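Local coordinates for protein glutathione S-transferase enzyme with thioredoxin-like domain (Xenorhabdus nematophila, PDB 4L8E) that binds glutathione, two molecules per subunit, and probably transfers it to electrophilic substrates as a member of the glutathione S-transferase family, at residues Lys41-Leu51 with Ile102-Phe113. Residues are numbered along the deposited sequence; the frame is centred on the assembly and turned at random. Where two conformers were deposited one is given.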
loop_
_atom_site.group_PDB
_atom_site.type_symbol
_atom_site.label_atom_id
_atom_site.label_comp_id
_atom_site.label_asym_id
_atom_site.label_seq_id
_atom_site.Cartn_x
_atom_site.Cartn_y
_atom_site.Cartn_z
ATOM N N LYS A 41 -10.609 -3.741 -9.363
ATOM C CA LYS A 41 -10.197 -4.672 -8.318
ATOM C C LYS A 41 -11.401 -5.133 -7.512
ATOM O O LYS A 41 -11.509 -6.302 -7.151
ATOM C CB LYS A 41 -9.205 -4.041 -7.344
ATOM C CG LYS A 41 -7.873 -3.634 -7.929
ATOM C CD LYS A 41 -7.077 -2.923 -6.844
ATOM C CE LYS A 41 -5.747 -2.388 -7.330
ATOM N NZ LYS A 41 -5.066 -1.591 -6.239
ATOM N N ILE A 42 -12.280 -4.194 -7.188
ATOM C CA ILE A 42 -13.365 -4.484 -6.278
ATOM C C ILE A 42 -14.501 -5.201 -6.995
ATOM O O ILE A 42 -15.085 -6.148 -6.456
ATOM C CB ILE A 42 -13.863 -3.239 -5.533
ATOM C CG1 ILE A 42 -12.669 -2.455 -4.951
ATOM C CG2 ILE A 42 -14.843 -3.656 -4.461
ATOM C CD1 ILE A 42 -11.704 -3.287 -4.055
ATOM N N THR A 43 -14.831 -4.772 -8.200
ATOM C CA THR A 43 -15.864 -5.512 -8.951
ATOM C C THR A 43 -15.400 -6.923 -9.328
ATOM O O THR A 43 -16.201 -7.841 -9.358
ATOM C CB THR A 43 -16.368 -4.759 -10.181
ATOM O OG1 THR A 43 -15.264 -4.462 -11.033
ATOM C CG2 THR A 43 -17.080 -3.478 -9.765
ATOM N N LEU A 44 -14.110 -7.118 -9.575
ATOM C CA LEU A 44 -13.598 -8.486 -9.746
ATOM C C LEU A 44 -13.911 -9.345 -8.524
ATOM O O LEU A 44 -14.435 -10.464 -8.670
ATOM C CB LEU A 44 -12.081 -8.498 -10.003
ATOM C CG LEU A 44 -11.593 -8.066 -11.385
ATOM C CD1 LEU A 44 -10.049 -7.971 -11.378
ATOM C CD2 LEU A 44 -12.050 -8.993 -12.528
ATOM N N PHE A 45 -13.577 -8.833 -7.337
ATOM C CA PHE A 45 -13.806 -9.563 -6.108
ATOM C C PHE A 45 -15.308 -9.855 -5.959
ATOM O O PHE A 45 -15.690 -10.978 -5.724
ATOM C CB PHE A 45 -13.300 -8.817 -4.881
ATOM C CG PHE A 45 -13.500 -9.588 -3.622
ATOM C CD1 PHE A 45 -14.735 -9.579 -2.991
ATOM C CD2 PHE A 45 -12.510 -10.379 -3.110
ATOM C CE1 PHE A 45 -14.949 -10.332 -1.860
ATOM C CE2 PHE A 45 -12.724 -11.122 -1.992
ATOM C CZ PHE A 45 -13.957 -11.107 -1.368
ATOM N N LEU A 46 -16.144 -8.842 -6.117
ATOM C CA LEU A 46 -17.587 -9.005 -5.868
ATOM C C LEU A 46 -18.214 -9.975 -6.874
ATOM O O LEU A 46 -19.121 -10.760 -6.538
ATOM C CB LEU A 46 -18.282 -7.635 -5.902
ATOM C CG LEU A 46 -17.881 -6.734 -4.713
ATOM C CD1 LEU A 46 -18.295 -5.299 -4.993
ATOM C CD2 LEU A 46 -18.496 -7.228 -3.421
ATOM N N GLU A 47 -17.764 -9.915 -8.114
ATOM C CA GLU A 47 -18.253 -10.822 -9.138
ATOM C C GLU A 47 -17.800 -12.284 -8.913
ATOM O O GLU A 47 -18.546 -13.221 -9.211
ATOM C CB GLU A 47 -17.835 -10.351 -10.521
ATOM C CG GLU A 47 -18.551 -9.070 -10.993
ATOM C CD GLU A 47 -20.057 -9.221 -11.191
ATOM O OE1 GLU A 47 -20.525 -10.320 -11.555
ATOM O OE2 GLU A 47 -20.767 -8.193 -11.037
ATOM N N GLU A 48 -16.587 -12.459 -8.388
ATOM C CA GLU A 48 -16.104 -13.798 -8.022
ATOM C C GLU A 48 -16.956 -14.423 -6.912
ATOM O O GLU A 48 -17.295 -15.609 -6.969
ATOM C CB GLU A 48 -14.641 -13.747 -7.560
ATOM C CG GLU A 48 -13.638 -13.419 -8.637
ATOM C CD GLU A 48 -13.327 -14.579 -9.592
ATOM O OE1 GLU A 48 -13.881 -15.707 -9.461
ATOM O OE2 GLU A 48 -12.504 -14.349 -10.508
ATOM N N VAL A 49 -17.322 -13.631 -5.911
ATOM C CA VAL A 49 -18.053 -14.172 -4.776
ATOM C C VAL A 49 -19.556 -14.218 -5.037
ATOM O O VAL A 49 -20.252 -15.072 -4.505
ATOM C CB VAL A 49 -17.768 -13.364 -3.502
ATOM C CG1 VAL A 49 -18.667 -13.817 -2.376
ATOM C CG2 VAL A 49 -16.331 -13.513 -3.114
ATOM N N GLY A 50 -20.049 -13.303 -5.869
ATOM C CA GLY A 50 -21.486 -13.194 -6.103
ATOM C C GLY A 50 -22.197 -12.453 -4.988
ATOM O O GLY A 50 -23.381 -12.703 -4.715
ATOM N N LEU A 51 -21.473 -11.546 -4.338
ATOM C CA LEU A 51 -22.032 -10.754 -3.253
ATOM C C LEU A 51 -22.806 -9.606 -3.881
ATOM O O LEU A 51 -22.261 -8.888 -4.716
ATOM C CB LEU A 51 -20.880 -10.202 -2.403
ATOM C CG LEU A 51 -21.139 -9.774 -0.973
ATOM C CD1 LEU A 51 -21.645 -10.936 -0.136
ATOM C CD2 LEU A 51 -19.847 -9.212 -0.400
ATOM N N ILE A 102 -10.254 -2.580 1.400
ATOM C CA ILE A 102 -11.559 -3.120 1.002
ATOM C C ILE A 102 -11.439 -4.589 0.670
ATOM O O ILE A 102 -12.256 -5.402 1.097
ATOM C CB ILE A 102 -12.109 -2.362 -0.210
ATOM C CG1 ILE A 102 -12.364 -0.907 0.182
ATOM C CG2 ILE A 102 -13.385 -3.025 -0.743
ATOM C CD1 ILE A 102 -12.622 0.007 -1.015
ATOM N N LEU A 103 -10.407 -4.947 -0.084
ATOM C CA LEU A 103 -10.197 -6.344 -0.435
ATOM C C LEU A 103 -10.002 -7.201 0.815
ATOM O O LEU A 103 -10.557 -8.290 0.918
ATOM C CB LEU A 103 -9.021 -6.510 -1.420
ATOM C CG LEU A 103 -9.277 -6.051 -2.860
ATOM C CD1 LEU A 103 -7.982 -6.107 -3.648
ATOM C CD2 LEU A 103 -10.349 -6.876 -3.539
ATOM N N LEU A 104 -9.206 -6.713 1.753
ATOM C CA LEU A 104 -8.956 -7.451 2.981
ATOM C C LEU A 104 -10.234 -7.597 3.788
ATOM O O LEU A 104 -10.553 -8.679 4.285
ATOM C CB LEU A 104 -7.869 -6.738 3.798
ATOM C CG LEU A 104 -7.523 -7.368 5.140
ATOM C CD1 LEU A 104 -7.154 -8.821 4.966
ATOM C CD2 LEU A 104 -6.381 -6.587 5.785
ATOM N N TYR A 105 -10.981 -6.505 3.934
ATOM C CA TYR A 105 -12.232 -6.541 4.684
ATOM C C TYR A 105 -13.225 -7.527 4.074
ATOM O O TYR A 105 -13.861 -8.296 4.792
ATOM C CB TYR A 105 -12.845 -5.138 4.720
ATOM C CG TYR A 105 -14.206 -5.070 5.346
ATOM C CD1 TYR A 105 -14.360 -4.865 6.696
ATOM C CD2 TYR A 105 -15.359 -5.189 4.574
ATOM C CE1 TYR A 105 -15.615 -4.791 7.274
ATOM C CE2 TYR A 105 -16.622 -5.108 5.136
ATOM C CZ TYR A 105 -16.753 -4.906 6.501
ATOM O OH TYR A 105 -17.982 -4.813 7.106
ATOM N N LEU A 106 -13.372 -7.487 2.745
ATOM C CA LEU A 106 -14.326 -8.368 2.069
ATOM C C LEU A 106 -13.867 -9.831 2.102
ATOM O O LEU A 106 -14.690 -10.741 2.224
ATOM C CB LEU A 106 -14.548 -7.916 0.621
ATOM C CG LEU A 106 -15.332 -6.597 0.485
ATOM C CD1 LEU A 106 -15.407 -6.194 -0.976
ATOM C CD2 LEU A 106 -16.693 -6.723 1.089
ATOM N N ALA A 107 -12.566 -10.045 1.950
ATOM C CA ALA A 107 -12.027 -11.411 2.021
ATOM C C ALA A 107 -12.284 -11.989 3.404
ATOM O O ALA A 107 -12.672 -13.145 3.528
ATOM C CB ALA A 107 -10.556 -11.411 1.662
ATOM N N ASN A 108 -12.122 -11.178 4.457
ATOM C CA ASN A 108 -12.385 -11.634 5.821
ATOM C C ASN A 108 -13.855 -11.886 6.069
ATOM O O ASN A 108 -14.231 -12.871 6.685
ATOM C CB ASN A 108 -11.861 -10.631 6.857
ATOM C CG ASN A 108 -10.357 -10.626 6.961
ATOM O OD1 ASN A 108 -9.698 -11.577 6.551
ATOM N ND2 ASN A 108 -9.795 -9.561 7.541
ATOM N N LYS A 109 -14.699 -11.000 5.564
ATOM C CA LYS A 109 -16.143 -11.125 5.748
ATOM C C LYS A 109 -16.706 -12.380 5.075
ATOM O O LYS A 109 -17.505 -13.094 5.665
ATOM C CB LYS A 109 -16.855 -9.891 5.208
ATOM C CG LYS A 109 -18.336 -9.900 5.545
ATOM C CD LYS A 109 -19.021 -8.596 5.219
ATOM C CE LYS A 109 -20.411 -8.593 5.869
ATOM N NZ LYS A 109 -21.306 -7.686 5.192
ATOM N N THR A 110 -16.234 -12.673 3.869
ATOM C CA THR A 110 -16.762 -13.784 3.077
ATOM C C THR A 110 -16.000 -15.093 3.269
ATOM O O THR A 110 -16.514 -16.154 2.925
ATOM C CB THR A 110 -16.693 -13.478 1.592
ATOM O OG1 THR A 110 -15.316 -13.303 1.212
ATOM C CG2 THR A 110 -17.490 -12.201 1.262
ATOM N N GLY A 111 -14.776 -15.000 3.779
ATOM C CA GLY A 111 -13.887 -16.144 3.900
ATOM C C GLY A 111 -13.342 -16.641 2.563
ATOM O O GLY A 111 -12.872 -17.776 2.474
ATOM N N ARG A 112 -13.390 -15.782 1.540
ATOM C CA ARG A 112 -12.963 -16.127 0.182
ATOM C C ARG A 112 -11.747 -15.336 -0.270
ATOM O O ARG A 112 -11.581 -14.191 0.084
ATOM C CB ARG A 112 -14.115 -15.879 -0.813
ATOM C CG ARG A 112 -15.430 -16.544 -0.433
ATOM C CD ARG A 112 -15.450 -18.012 -0.745
ATOM N NE ARG A 112 -14.838 -18.326 -2.030
ATOM C CZ ARG A 112 -15.457 -18.302 -3.207
ATOM N NH1 ARG A 112 -14.774 -18.615 -4.302
ATOM N NH2 ARG A 112 -16.742 -17.976 -3.300
ATOM N N PHE A 113 -10.915 -15.983 -1.083
ATOM C CA PHE A 113 -9.791 -15.352 -1.786
ATOM C C PHE A 113 -8.672 -14.840 -0.880
ATOM O O PHE A 113 -7.875 -13.990 -1.266
ATOM C CB PHE A 113 -10.285 -14.324 -2.819
ATOM C CG PHE A 113 -11.168 -14.954 -3.848
ATOM C CD1 PHE A 113 -10.647 -15.823 -4.790
ATOM C CD2 PHE A 113 -12.538 -14.763 -3.811
ATOM C CE1 PHE A 113 -11.462 -16.456 -5.690
ATOM C CE2 PHE A 113 -13.389 -15.412 -4.718
ATOM C CZ PHE A 113 -12.860 -16.249 -5.659
#
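F45 drives its ring from helix 37-49 into a hole formed by L103, L106, A107 and T110 of helix 99-110, a knob-into-hole fit on one face of the thioredoxin-like sheet, where segments 41-49 and 102-110 run nearly parallel (10°, axes 10.6 Å apart at closest approach). With CG anti to the backbone N (chi1 -178°), the ring is carried toward helix 99-110 and crosses L106 obliquely. Its CB lies 3.8 Å from L103 CD2, the CD1-CE1 side runs along L106, with CE1 3.5 Å from L106 CB, and CE2 faces the R112 carbonyl and F113. At the tip, CZ meets T110 OG1 in the ring plane. F113, past the end of its helix, turns an edge toward the F45 face in an offset edge-to-face pair (planes at 76°); its CE2 also packs 3.5 Å from E48 CB, while V49 CG2 sits at its edge. E48 OE2 makes a salt bridge to R223, while OE1 stays close to F113 CZ. Near the glutathione pocket, I42 CD1 rests on I102 CG2 and L103, and neighbouring K41, which touches glutathione, hydrogen-bonds Q131 through NZ. No hydrogen bond joins the segments; T110 OG1 donates to L106 O (2.8 Å) and accepts from R112 N in an ST turn.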